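Local coordinates for RIM-binding protein, isoform F (Drosophila melanogaster, PDB 6Q9M) that couples the recruitment of synaptic vesicles to their release sites, probably as a presynaptic active-zone scaffold built in part from fibronectin type III domains, at residues Q130-V135 / T164-H169; V119-P124 / M147-I152; N21-I26 / L63-D68. One frame throughout, in Å; residues are numbered along the deposited sequence.

In the fold
The three contacts belong to two fibronectin type III domains of the array. Contact 3 comes first along the chain and joins strands 23-29 and 61-65 in the three-stranded sheet of the first domain. Contacts 1 and 2 lie in the next domain, their centres about 10 Å apart and about 30 Å from the centre of contact 3. Contact 2 pairs strands 118-123 and 149-152 of the three-stranded sheet, contact 1 strands 131-135 and 160-167 of the four-stranded one. Their segments alternate along the chain, which passes back and forth between the two sheets and so ties the sandwich together. Each joining the second and third strands of its sheet, contacts 2 and 3 appear equivalent.

Contact 1: residues Q130-V135 / T164-H169; sequences QHVVCV and TVRAKH
Val-132 and Cys-134 form antiparallel hydrogen-bonded pairs with Arg-166 and Thr-164, the short strand axes 4.5 Å apart at closest and their N-to-C directions 159° apart. The bond from Val-132 N to Arg-166 O is 2.8 Å long, and Lys-168 N reaches Gln-130 O at 2.8 Å to carry the pairing beyond the two central pairs. On the face that bears Val-132 and Arg-166 the two side chains lie side by side and point the same way. Arg-166 has CG between its backbone N and carbonyl carbon (chi1 44°), and from there the extended chain carries the guanidinium alongside Val-132. Val-132 CG1 sits over one face of the guanidinium, toward its rim, 3.8 Å from Arg-166 CZ. Valine suits this place because its branched methyls give a flat charged group an apolar bed while NH2 goes on to a salt bridge with Glu-139. Beside them, Cys-134 CB packs 3.3 Å from Thr-164 OG1. On the opposite face His-131 CE1 meets Ala-167 CB at 3.5 Å, the small alanine letting the imidazole come close, and Val-165 CG1 touches His-131 CB at 3.9 Å. Strand 138-143 flanks 131-135 and supplies Glu-139, whereas the face of His-131, Val-133 and Val-165 turns to Trp-122 of strand 118-123, whose ring meets the imidazole edge-to-face.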
ATOM      1  N   GLN A 130     -12.968   8.157   9.472  1.00 62.14           N
ATOM      2  CA  GLN A 130     -11.750   8.948   9.436  1.00 56.80           C
ATOM      3  C   GLN A 130     -10.577   8.113   9.935  1.00 58.54           C
ATOM      4  O   GLN A 130     -10.731   7.207  10.761  1.00 54.70           O
ATOM      5  CB  GLN A 130     -11.901  10.200  10.289  1.00 56.76           C
ATOM      6  CG  GLN A 130     -13.041  11.095   9.863  1.00 58.09           C
ATOM      7  CD  GLN A 130     -13.045  12.399  10.630  1.00 73.19           C
ATOM      8  OE1 GLN A 130     -12.489  13.404  10.182  1.00 77.69           O
ATOM      9  NE2 GLN A 130     -13.661  12.388  11.801  1.00 82.64           N
ATOM     10  N   HIS A 131      -9.390   8.434   9.440  1.00 52.23           N
ATOM     11  CA  HIS A 131      -8.194   7.732   9.862  1.00 55.16           C
ATOM     12  C   HIS A 131      -7.152   8.737  10.326  1.00 60.44           C
ATOM     13  O   HIS A 131      -7.075   9.859   9.816  1.00 62.11           O
ATOM     14  CB  HIS A 131      -7.650   6.849   8.750  1.00 47.74           C
ATOM     15  CG  HIS A 131      -8.545   5.699   8.420  1.00 56.67           C
ATOM     16  ND1 HIS A 131      -8.567   4.534   9.160  1.00 61.44           N
ATOM     17  CD2 HIS A 131      -9.468   5.543   7.443  1.00 53.52           C
ATOM     18  CE1 HIS A 131      -9.453   3.703   8.641  1.00 57.28           C
ATOM     19  NE2 HIS A 131     -10.017   4.293   7.602  1.00 56.28           N
ATOM     20  N   VAL A 132      -6.352   8.310  11.303  1.00 50.65           N
ATOM     21  CA  VAL A 132      -5.341   9.140  11.939  1.00 51.40           C
ATOM     22  C   VAL A 132      -3.982   8.539  11.627  1.00 52.31           C
ATOM     23  O   VAL A 132      -3.735   7.363  11.923  1.00 44.37           O
ATOM     24  CB  VAL A 132      -5.562   9.222  13.459  1.00 57.59           C
ATOM     25  CG1 VAL A 132      -4.357   9.803  14.133  1.00 61.57           C
ATOM     26  CG2 VAL A 132      -6.780  10.066  13.780  1.00 56.96           C
ATOM     27  N   VAL A 133      -3.098   9.345  11.047  1.00 54.98           N
ATOM     28  CA  VAL A 133      -1.734   8.927  10.738  1.00 54.59           C
ATOM     29  C   VAL A 133      -0.820   9.377  11.876  1.00 57.32           C
ATOM     30  O   VAL A 133      -0.882  10.530  12.322  1.00 57.56           O
ATOM     31  CB  VAL A 133      -1.272   9.495   9.391  1.00 52.07           C
ATOM     32  CG1 VAL A 133       0.103   8.965   9.039  1.00 43.84           C
ATOM     33  CG2 VAL A 133      -2.301   9.162   8.299  1.00 52.07           C
ATOM     34  N   CYS A 134      -0.017   8.446  12.384  1.00 47.33           N
ATOM     35  CA  CYS A 134       0.862   8.675  13.518  1.00 55.06           C
ATOM     36  C   CYS A 134       2.276   8.296  13.118  1.00 55.79           C
ATOM     37  O   CYS A 134       2.503   7.194  12.600  1.00 47.09           O
ATOM     38  CB  CYS A 134       0.408   7.866  14.736  1.00 61.66           C
ATOM     39  SG  CYS A 134      -1.141   8.462  15.470  1.00 72.27           S
ATOM     40  N   VAL A 135       3.218   9.203  13.346  1.00 47.61           N
ATOM     41  CA  VAL A 135       4.628   8.954  13.075  1.00 48.29           C
ATOM     42  C   VAL A 135       5.340   8.951  14.416  1.00 49.21           C
ATOM     43  O   VAL A 135       5.238   9.921  15.175  1.00 48.08           O
ATOM     44  CB  VAL A 135       5.217  10.007  12.127  1.00 52.41           C
ATOM     45  CG1 VAL A 135       6.576   9.559  11.595  1.00 47.27           C
ATOM     46  CG2 VAL A 135       4.262  10.267  10.979  1.00 54.72           C
ATOM     47  N   THR A 164       1.841   4.448  12.014  1.00 44.97           N
ATOM     48  CA  THR A 164       0.640   3.654  12.242  1.00 54.56           C
ATOM     49  C   THR A 164      -0.575   4.415  11.726  1.00 52.47           C
ATOM     50  O   THR A 164      -0.549   5.642  11.588  1.00 49.84           O
ATOM     51  CB  THR A 164       0.441   3.345  13.724  1.00 56.60           C
ATOM     52  OG1 THR A 164       0.079   4.555  14.394  1.00 66.15           O
ATOM     53  CG2 THR A 164       1.724   2.823  14.344  1.00 59.21           C
ATOM     54  N   VAL A 165      -1.652   3.679  11.464  1.00 47.47           N
ATOM     55  CA  VAL A 165      -2.913   4.252  11.015  1.00 43.28           C
ATOM     56  C   VAL A 165      -4.046   3.623  11.816  1.00 50.52           C
ATOM     57  O   VAL A 165      -4.088   2.402  11.986  1.00 58.72           O
ATOM     58  CB  VAL A 165      -3.133   4.041   9.508  1.00 44.24           C
ATOM     59  CG1 VAL A 165      -4.473   4.653   9.080  1.00 53.75           C
ATOM     60  CG2 VAL A 165      -1.986   4.646   8.712  1.00 32.04           C
ATOM     61  N   ARG A 166      -4.950   4.449  12.329  1.00 51.57           N
ATOM     62  CA  ARG A 166      -6.064   3.924  13.096  1.00 56.86           C
ATOM     63  C   ARG A 166      -7.327   4.687  12.680  1.00 56.72           C
ATOM     64  O   ARG A 166      -7.275   5.826  12.193  1.00 57.18           O
ATOM     65  CB  ARG A 166      -5.628   3.965  14.601  1.00 69.92           C
ATOM     66  CG  ARG A 166      -4.923   5.282  15.008  1.00 92.13           C
ATOM     67  CD  ARG A 166      -5.006   5.347  16.481  1.00102.61           C
ATOM     68  NE  ARG A 166      -4.859   6.619  17.185  1.00103.62           N
ATOM     69  CZ  ARG A 166      -5.553   7.765  17.146  1.00108.30           C
ATOM     70  NH1 ARG A 166      -6.867   7.809  16.807  1.00103.87           N
ATOM     71  NH2 ARG A 166      -5.017   8.759  17.870  1.00117.66           N
ATOM     72  N   ALA A 167      -8.463   4.006  12.781  1.00 59.74           N
ATOM     73  CA  ALA A 167      -9.747   4.579  12.413  1.00 64.35           C
ATOM     74  C   ALA A 167     -10.387   5.232  13.625  1.00 66.99           C
ATOM     75  O   ALA A 167     -10.496   4.601  14.679  1.00 83.03           O
ATOM     76  CB  ALA A 167     -10.689   3.506  11.858  1.00 63.25           C
ATOM     77  N   LYS A 168     -10.779   6.495  13.497  1.00 65.73           N
ATOM     78  CA  LYS A 168     -11.562   7.091  14.568  1.00 75.69           C
ATOM     79  C   LYS A 168     -13.023   6.693  14.385  1.00 86.12           C
ATOM     80  O   LYS A 168     -13.488   6.482  13.260  1.00 90.84           O
ATOM     81  CB  LYS A 168     -11.396   8.607  14.605  1.00 80.87           C
ATOM     82  CG  LYS A 168     -11.775   9.210  15.967  1.00 95.11           C
ATOM     83  CD  LYS A 168     -11.123   8.450  17.134  1.00 97.36           C
ATOM     84  CE  LYS A 168     -12.100   8.247  18.302  1.00101.35           C
ATOM     85  NZ  LYS A 168     -11.683   7.168  19.248  1.00 98.20           N
ATOM     86  N   HIS A 169     -13.742   6.560  15.501  1.00 99.84           N
ATOM     87  CA  HIS A 169     -15.075   5.958  15.461  1.00113.60           C
ATOM     88  C   HIS A 169     -16.067   6.849  14.712  1.00113.75           C
ATOM     89  O   HIS A 169     -15.982   8.081  14.747  1.00115.66           O
ATOM     90  CB  HIS A 169     -15.585   5.683  16.876  1.00127.80           C
ATOM     91  CG  HIS A 169     -16.608   4.585  16.960  1.00138.53           C
ATOM     92  ND1 HIS A 169     -17.211   4.035  15.848  1.00138.53           N
ATOM     93  CD2 HIS A 169     -17.137   3.938  18.028  1.00143.41           C
ATOM     94  CE1 HIS A 169     -18.064   3.099  16.226  1.00141.33           C
ATOM     95  NE2 HIS A 169     -18.038   3.020  17.544  1.00144.11           N
TER

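Contact 2: residues V119-P124 / M147-I152; sequences VISWLP and MYRHTI
Trp-122 spreads one face of its indole over the peptide joining Tyr-148 to Arg-149. Tyr-148 O lies 3.4 Å from Trp-122 CE3, Arg-149 N stands over the same face near the rim, and Tyr-148 CA makes a CH-pi contact 4.0 Å from the centroid of the five-membered ring. CG between the backbone N and the carbonyl carbon (chi1 60°) directs the indole toward the 147-149 backbone, where a large flat ring suits a planar peptide group. Trp-122 N also bonds to Tyr-148 O at 3.0 Å, so this carbonyl both accepts a hydrogen bond and rests on the indole. The ring packs as well on Val-133 and Val-143 of the other sheet. An alanine in place of Trp-122 would probably open a gap against these valines and leave the peptide of Tyr-148 and Arg-149 without its aromatic cover. Farther along, Ile-120 and His-150 exchange two backbone bonds, and Ile-120 CG1 packs on Ile-152 CG1 at 3.8 Å, two branched chains crossing obliquely on the buried side. On the other face Arg-149 NH1 donates to Ser-121 OG at 3.1 Å, nearly straight, with the oxygen in the guanidinium plane. Tyr-148 CE2 stands 3.6 Å above the centre of that guanidinium. Serine suits the place because its short side chain offers a hydroxyl oxygen right beside the strand, within reach of the arginine that folds over it. Arg-149 NH2 forms a salt bridge with Asp-6, whose charge probably offsets the nearby like charge of Arg-88. One face therefore relies on apolar and aromatic packing, whereas the other holds an arginine in place by a hydroxyl, a ring and a carboxylate.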
ATOM      1  N   VAL A 119       5.094   8.861   1.217  1.00 53.32           N
ATOM      2  CA  VAL A 119       3.669   8.653   0.978  1.00 51.73           C
ATOM      3  C   VAL A 119       3.253   7.415   1.762  1.00 51.44           C
ATOM      4  O   VAL A 119       3.851   6.341   1.609  1.00 54.90           O
ATOM      5  CB  VAL A 119       3.355   8.516  -0.523  1.00 50.95           C
ATOM      6  CG1 VAL A 119       1.961   7.878  -0.761  1.00 44.13           C
ATOM      7  CG2 VAL A 119       3.424   9.882  -1.197  1.00 55.10           C
ATOM      8  N   ILE A 120       2.245   7.573   2.612  1.00 47.17           N
ATOM      9  CA  ILE A 120       1.720   6.506   3.455  1.00 45.14           C
ATOM     10  C   ILE A 120       0.381   6.071   2.884  1.00 51.77           C
ATOM     11  O   ILE A 120      -0.531   6.893   2.753  1.00 53.26           O
ATOM     12  CB  ILE A 120       1.532   6.966   4.914  1.00 47.10           C
ATOM     13  CG1 ILE A 120       2.806   7.624   5.472  1.00 42.17           C
ATOM     14  CG2 ILE A 120       1.042   5.799   5.768  1.00 43.12           C
ATOM     15  CD1 ILE A 120       3.998   6.705   5.551  1.00 39.44           C
ATOM     16  N   SER A 121       0.249   4.773   2.610  1.00 53.10           N
ATOM     17  CA  SER A 121      -0.972   4.137   2.132  1.00 47.52           C
ATOM     18  C   SER A 121      -1.427   3.070   3.124  1.00 51.50           C
ATOM     19  O   SER A 121      -0.627   2.530   3.902  1.00 47.00           O
ATOM     20  CB  SER A 121      -0.756   3.478   0.768  1.00 43.76           C
ATOM     21  OG  SER A 121      -0.216   4.405  -0.164  1.00 52.10           O
ATOM     22  N   TRP A 122      -2.722   2.750   3.074  1.00 39.18           N
ATOM     23  CA  TRP A 122      -3.270   1.689   3.908  1.00 40.53           C
ATOM     24  C   TRP A 122      -4.553   1.159   3.279  1.00 51.56           C
ATOM     25  O   TRP A 122      -5.076   1.707   2.303  1.00 47.88           O
ATOM     26  CB  TRP A 122      -3.532   2.172   5.340  1.00 44.09           C
ATOM     27  CG  TRP A 122      -4.499   3.305   5.443  1.00 48.70           C
ATOM     28  CD1 TRP A 122      -5.835   3.220   5.703  1.00 46.68           C
ATOM     29  CD2 TRP A 122      -4.204   4.705   5.310  1.00 50.09           C
ATOM     30  NE1 TRP A 122      -6.390   4.483   5.743  1.00 46.84           N
ATOM     31  CE2 TRP A 122      -5.412   5.409   5.495  1.00 49.98           C
ATOM     32  CE3 TRP A 122      -3.035   5.429   5.049  1.00 44.48           C
ATOM     33  CZ2 TRP A 122      -5.490   6.801   5.411  1.00 44.84           C
ATOM     34  CZ3 TRP A 122      -3.112   6.794   4.979  1.00 44.74           C
ATOM     35  CH2 TRP A 122      -4.336   7.471   5.159  1.00 51.35           C
ATOM     36  N   LEU A 123      -5.032   0.058   3.844  1.00 45.17           N
ATOM     37  CA  LEU A 123      -6.317  -0.520   3.494  1.00 44.39           C
ATOM     38  C   LEU A 123      -7.205  -0.409   4.717  1.00 45.99           C
ATOM     39  O   LEU A 123      -6.948  -1.087   5.719  1.00 48.60           O
ATOM     40  CB  LEU A 123      -6.172  -1.979   3.061  1.00 49.47           C
ATOM     41  CG  LEU A 123      -7.447  -2.694   2.581  1.00 51.96           C
ATOM     42  CD1 LEU A 123      -8.131  -1.913   1.449  1.00 48.03           C
ATOM     43  CD2 LEU A 123      -7.146  -4.141   2.138  1.00 43.27           C
ATOM     44  N   PRO A 124      -8.212   0.456   4.716  1.00 49.27           N
ATOM     45  CA  PRO A 124      -9.083   0.564   5.883  1.00 49.90           C
ATOM     46  C   PRO A 124      -9.921  -0.695   6.021  1.00 53.88           C
ATOM     47  O   PRO A 124     -10.143  -1.429   5.058  1.00 52.18           O
ATOM     48  CB  PRO A 124      -9.960   1.782   5.568  1.00 51.85           C
ATOM     49  CG  PRO A 124      -9.954   1.891   4.088  1.00 46.13           C
ATOM     50  CD  PRO A 124      -8.633   1.344   3.614  1.00 50.12           C
ATOM     51  N   MET A 147     -10.324   8.358   2.033  1.00 46.43           N
ATOM     52  CA  MET A 147      -8.910   8.610   1.781  1.00 55.43           C
ATOM     53  C   MET A 147      -8.084   7.485   2.374  1.00 45.30           C
ATOM     54  O   MET A 147      -8.290   7.106   3.531  1.00 52.49           O
ATOM     55  CB  MET A 147      -8.465   9.933   2.391  1.00 74.99           C
ATOM     56  CG  MET A 147      -7.315  10.541   1.636  1.00 94.28           C
ATOM     57  SD  MET A 147      -7.948  11.684   0.407  1.00107.00           S
ATOM     58  CE  MET A 147      -7.976  13.200   1.366  1.00110.79           C
ATOM     59  N   TYR A 148      -7.145   6.959   1.581  1.00 49.33           N
ATOM     60  CA  TYR A 148      -6.306   5.830   1.979  1.00 52.24           C
ATOM     61  C   TYR A 148      -4.827   6.100   1.737  1.00 52.77           C
ATOM     62  O   TYR A 148      -4.014   5.170   1.800  1.00 54.49           O
ATOM     63  CB  TYR A 148      -6.719   4.565   1.219  1.00 49.75           C
ATOM     64  CG  TYR A 148      -6.692   4.750  -0.281  1.00 45.03           C
ATOM     65  CD1 TYR A 148      -7.766   5.328  -0.950  1.00 49.03           C
ATOM     66  CD2 TYR A 148      -5.590   4.362  -1.028  1.00 49.47           C
ATOM     67  CE1 TYR A 148      -7.748   5.504  -2.329  1.00 44.59           C
ATOM     68  CE2 TYR A 148      -5.563   4.531  -2.429  1.00 46.16           C
ATOM     69  CZ  TYR A 148      -6.645   5.105  -3.063  1.00 52.99           C
ATOM     70  OH  TYR A 148      -6.634   5.289  -4.441  1.00 64.79           O
ATOM     71  N   ARG A 149      -4.463   7.336   1.431  1.00 53.53           N
ATOM     72  CA  ARG A 149      -3.083   7.729   1.206  1.00 53.64           C
ATOM     73  C   ARG A 149      -2.884   9.082   1.851  1.00 54.57           C
ATOM     74  O   ARG A 149      -3.810   9.903   1.892  1.00 58.27           O
ATOM     75  CB  ARG A 149      -2.735   7.853  -0.290  1.00 60.59           C
ATOM     76  CG  ARG A 149      -2.490   6.556  -1.031  1.00 71.05           C
ATOM     77  CD  ARG A 149      -1.650   6.814  -2.299  1.00 66.64           C
ATOM     78  NE  ARG A 149      -2.193   6.179  -3.497  1.00 70.55           N
ATOM     79  CZ  ARG A 149      -2.161   4.869  -3.748  1.00 71.41           C
ATOM     80  NH1 ARG A 149      -1.618   4.042  -2.865  1.00 67.27           N
ATOM     81  NH2 ARG A 149      -2.687   4.380  -4.876  1.00 72.80           N
ATOM     82  N   HIS A 150      -1.665   9.325   2.320  1.00 49.22           N
ATOM     83  CA  HIS A 150      -1.326  10.661   2.791  1.00 48.62           C
ATOM     84  C   HIS A 150       0.181  10.843   2.819  1.00 50.21           C
ATOM     85  O   HIS A 150       0.904   9.979   3.328  1.00 48.37           O
ATOM     86  CB  HIS A 150      -1.892  10.931   4.179  1.00 52.74           C
ATOM     87  CG  HIS A 150      -1.570  12.296   4.667  1.00 66.06           C
ATOM     88  ND1 HIS A 150      -2.182  13.419   4.160  1.00 70.72           N
ATOM     89  CD2 HIS A 150      -0.663  12.732   5.571  1.00 69.78           C
ATOM     90  CE1 HIS A 150      -1.687  14.490   4.747  1.00 64.63           C
ATOM     91  NE2 HIS A 150      -0.750  14.101   5.590  1.00 73.32           N
ATOM     92  N   THR A 151       0.643  11.974   2.308  1.00 50.26           N
ATOM     93  CA  THR A 151       2.057  12.313   2.370  1.00 56.19           C
ATOM     94  C   THR A 151       2.404  12.908   3.731  1.00 52.50           C
ATOM     95  O   THR A 151       1.773  13.874   4.168  1.00 47.95           O
ATOM     96  CB  THR A 151       2.407  13.305   1.268  1.00 54.78           C
ATOM     97  OG1 THR A 151       2.095  12.734  -0.009  1.00 58.91           O
ATOM     98  CG2 THR A 151       3.888  13.636   1.342  1.00 52.26           C
ATOM     99  N   ILE A 152       3.391  12.321   4.413  1.00 51.74           N
ATOM    100  CA  ILE A 152       3.937  12.886   5.647  1.00 54.49           C
ATOM    101  C   ILE A 152       5.209  13.653   5.313  1.00 53.29           C
ATOM    102  O   ILE A 152       6.023  13.202   4.498  1.00 59.68           O
ATOM    103  CB  ILE A 152       4.208  11.805   6.715  1.00 50.65           C
ATOM    104  CG1 ILE A 152       5.017  10.638   6.134  1.00 44.95           C
ATOM    105  CG2 ILE A 152       2.891  11.346   7.359  1.00 50.81           C
ATOM    106  CD1 ILE A 152       5.639   9.726   7.202  1.00 41.31           C
TER

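Contact 3: residues N21-I26 / L63-D68; sequences NKSVLI and LIEGVD
Val-24, Ile-26 and Ile-64 make the apolar centre, where Ile-64 CD1 lies 3.9 Å from Val-24 CG2 and 3.8 Å from Ile-26 CD1. With CG1 of Ile-64 anti to the carbonyl carbon (chi1 -41°), the longer branch starts out on the buried face, and CD1 at its end meets both neighbours. Val-67 CG2 touches the same Val-24 methyl more distantly, and Val-44 and Ile-75 of the opposing sheet close over the group. Val-24 and Ile-64 bond both ways through the backbone, the shorter bond running from Ile-64 N to Val-24 O at 2.8 Å. On the outer face Leu-63 CD1 comes within 4.2 Å of Leu-25 CB. Toward the end of the strands, Val-67 N donates to Lys-22 O at 2.9 Å, almost straight at 177°, although the donor stands well above the carbonyl plane. Gly-66 turns the chain there with a positive phi of 55°, a conformation glycine adopts easily, and brings Val-67 N back to Lys-22, just ahead of the strand. At the polar edge Glu-65 OE2 lies 3.7 Å from Ser-23 CB, and Lys-22 NZ stays 4.2 Å from that oxygen, beyond direct contact, though the opposite charges probably attract weakly. Asp-68 takes its polar partners outside the pair, with a salt bridge from OD2 to Arg-71 and a hydrogen bond between OD1 and Thr-70 N. Strand 23-29 is the middle one of three, between 12-20 and 61-65, and such a sheet packed on a four-stranded one makes the beta sandwich of a fibronectin type III domain.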
ATOM      1  N   ASN A  21     -28.282 -15.890   4.881  1.00 90.15           N
ATOM      2  CA  ASN A  21     -27.414 -17.025   5.176  1.00 92.46           C
ATOM      3  C   ASN A  21     -26.283 -17.138   4.166  1.00 83.79           C
ATOM      4  O   ASN A  21     -25.124 -17.315   4.550  1.00 80.38           O
ATOM      5  CB  ASN A  21     -28.221 -18.308   5.204  1.00105.89           C
ATOM      6  CG  ASN A  21     -27.408 -19.498   5.683  1.00121.21           C
ATOM      7  OD1 ASN A  21     -26.478 -19.345   6.474  1.00125.53           O
ATOM      8  ND2 ASN A  21     -27.747 -20.688   5.200  1.00129.35           N
ATOM      9  N   LYS A  22     -26.588 -17.010   2.868  1.00 78.65           N
ATOM     10  CA  LYS A  22     -25.533 -17.006   1.863  1.00 78.85           C
ATOM     11  C   LYS A  22     -25.647 -15.829   0.900  1.00 72.18           C
ATOM     12  O   LYS A  22     -25.265 -15.927  -0.279  1.00 76.20           O
ATOM     13  CB  LYS A  22     -25.465 -18.315   1.095  1.00 95.28           C
ATOM     14  CG  LYS A  22     -26.741 -19.095   0.859  1.00115.92           C
ATOM     15  CD  LYS A  22     -27.594 -18.583  -0.246  1.00119.04           C
ATOM     16  CE  LYS A  22     -28.898 -19.368  -0.380  1.00115.30           C
ATOM     17  NZ  LYS A  22     -29.838 -18.758  -1.315  1.00109.78           N
ATOM     18  N   SER A  23     -26.138 -14.688   1.384  1.00 66.61           N
ATOM     19  CA  SER A  23     -26.251 -13.496   0.549  1.00 63.07           C
ATOM     20  C   SER A  23     -26.257 -12.261   1.443  1.00 67.41           C
ATOM     21  O   SER A  23     -26.480 -12.354   2.659  1.00 72.07           O
ATOM     22  CB  SER A  23     -27.519 -13.544  -0.314  1.00 64.91           C
ATOM     23  OG  SER A  23     -28.693 -13.672   0.474  1.00 71.34           O
ATOM     24  N   VAL A  24     -25.949 -11.108   0.837  1.00 57.10           N
ATOM     25  CA  VAL A  24     -25.947  -9.820   1.536  1.00 59.11           C
ATOM     26  C   VAL A  24     -26.532  -8.757   0.620  1.00 59.84           C
ATOM     27  O   VAL A  24     -26.345  -8.801  -0.600  1.00 63.51           O
ATOM     28  CB  VAL A  24     -24.539  -9.390   2.025  1.00 60.41           C
ATOM     29  CG1 VAL A  24     -24.033 -10.275   3.147  1.00 59.80           C
ATOM     30  CG2 VAL A  24     -23.549  -9.336   0.864  1.00 51.61           C
ATOM     31  N   LEU A  25     -27.229  -7.794   1.220  1.00 57.55           N
ATOM     32  CA  LEU A  25     -27.750  -6.628   0.520  1.00 62.85           C
ATOM     33  C   LEU A  25     -27.000  -5.380   0.984  1.00 64.24           C
ATOM     34  O   LEU A  25     -26.934  -5.105   2.186  1.00 62.07           O
ATOM     35  CB  LEU A  25     -29.245  -6.495   0.778  1.00 69.20           C
ATOM     36  CG  LEU A  25     -29.987  -5.311   0.186  1.00 70.09           C
ATOM     37  CD1 LEU A  25     -30.135  -5.467  -1.317  1.00 72.25           C
ATOM     38  CD2 LEU A  25     -31.342  -5.162   0.848  1.00 66.22           C
ATOM     39  N   ILE A  26     -26.416  -4.648   0.034  1.00 62.03           N
ATOM     40  CA  ILE A  26     -25.602  -3.476   0.321  1.00 64.79           C
ATOM     41  C   ILE A  26     -26.153  -2.270  -0.422  1.00 63.25           C
ATOM     42  O   ILE A  26     -26.884  -2.387  -1.411  1.00 59.71           O
ATOM     43  CB  ILE A  26     -24.118  -3.648  -0.056  1.00 57.54           C
ATOM     44  CG1 ILE A  26     -23.985  -3.656  -1.581  1.00 47.85           C
ATOM     45  CG2 ILE A  26     -23.504  -4.869   0.614  1.00 58.17           C
ATOM     46  CD1 ILE A  26     -22.559  -3.828  -2.056  1.00 50.83           C
ATOM     47  N   LEU A  63     -27.781  -6.887  -4.395  1.00 71.82           N
ATOM     48  CA  LEU A  63     -27.946  -8.149  -3.685  1.00 60.96           C
ATOM     49  C   LEU A  63     -26.860  -9.089  -4.194  1.00 57.48           C
ATOM     50  O   LEU A  63     -26.844  -9.446  -5.376  1.00 63.68           O
ATOM     51  CB  LEU A  63     -29.342  -8.727  -3.921  1.00 65.92           C
ATOM     52  CG  LEU A  63     -29.681 -10.048  -3.222  1.00 64.79           C
ATOM     53  CD1 LEU A  63     -29.842  -9.839  -1.710  1.00 62.55           C
ATOM     54  CD2 LEU A  63     -30.932 -10.690  -3.822  1.00 64.69           C
ATOM     55  N   ILE A  64     -25.929  -9.457  -3.326  1.00 56.16           N
ATOM     56  CA  ILE A  64     -24.812 -10.310  -3.709  1.00 62.63           C
ATOM     57  C   ILE A  64     -25.074 -11.732  -3.232  1.00 70.30           C
ATOM     58  O   ILE A  64     -25.173 -11.988  -2.024  1.00 66.23           O
ATOM     59  CB  ILE A  64     -23.486  -9.787  -3.149  1.00 58.42           C
ATOM     60  CG1 ILE A  64     -23.425  -8.270  -3.280  1.00 57.19           C
ATOM     61  CG2 ILE A  64     -22.334 -10.454  -3.879  1.00 56.87           C
ATOM     62  CD1 ILE A  64     -22.311  -7.643  -2.440  1.00 62.21           C
ATOM     63  N   GLU A  65     -25.158 -12.655  -4.181  1.00 69.84           N
ATOM     64  CA  GLU A  65     -25.329 -14.064  -3.881  1.00 70.35           C
ATOM     65  C   GLU A  65     -23.977 -14.734  -3.654  1.00 71.50           C
ATOM     66  O   GLU A  65     -22.914 -14.148  -3.876  1.00 74.35           O
ATOM     67  CB  GLU A  65     -26.084 -14.749  -5.014  1.00 75.78           C
ATOM     68  CG  GLU A  65     -27.466 -14.177  -5.227  1.00 77.52           C
ATOM     69  CD  GLU A  65     -28.441 -14.647  -4.168  1.00 86.96           C
ATOM     70  OE1 GLU A  65     -29.574 -14.119  -4.133  1.00 81.77           O
ATOM     71  OE2 GLU A  65     -28.070 -15.546  -3.373  1.00 96.91           O
ATOM     72  N   GLY A  66     -24.030 -15.980  -3.180  1.00 76.74           N
ATOM     73  CA  GLY A  66     -22.839 -16.754  -2.887  1.00 66.04           C
ATOM     74  C   GLY A  66     -21.887 -16.059  -1.933  1.00 73.27           C
ATOM     75  O   GLY A  66     -20.701 -15.908  -2.245  1.00 80.95           O
ATOM     76  N   VAL A  67     -22.379 -15.603  -0.780  1.00 71.49           N
ATOM     77  CA  VAL A  67     -21.533 -14.990   0.244  1.00 72.96           C
ATOM     78  C   VAL A  67     -21.872 -15.657   1.570  1.00 79.63           C
ATOM     79  O   VAL A  67     -22.879 -15.316   2.206  1.00 71.72           O
ATOM     80  CB  VAL A  67     -21.718 -13.473   0.330  1.00 68.67           C
ATOM     81  CG1 VAL A  67     -20.687 -12.865   1.273  1.00 67.07           C
ATOM     82  CG2 VAL A  67     -21.610 -12.860  -1.042  1.00 68.79           C
ATOM     83  N   ASP A  68     -21.007 -16.572   2.013  1.00 87.57           N
ATOM     84  CA  ASP A  68     -21.278 -17.379   3.195  1.00 87.86           C
ATOM     85  C   ASP A  68     -21.315 -16.507   4.447  1.00 82.13           C
ATOM     86  O   ASP A  68     -20.476 -15.620   4.635  1.00 74.39           O
ATOM     87  CB  ASP A  68     -20.213 -18.469   3.332  1.00 96.64           C
ATOM     88  CG  ASP A  68     -20.636 -19.596   4.254  1.00106.08           C
ATOM     89  OD1 ASP A  68     -21.307 -19.329   5.273  1.00108.28           O
ATOM     90  OD2 ASP A  68     -20.290 -20.758   3.956  1.00112.09           O
TER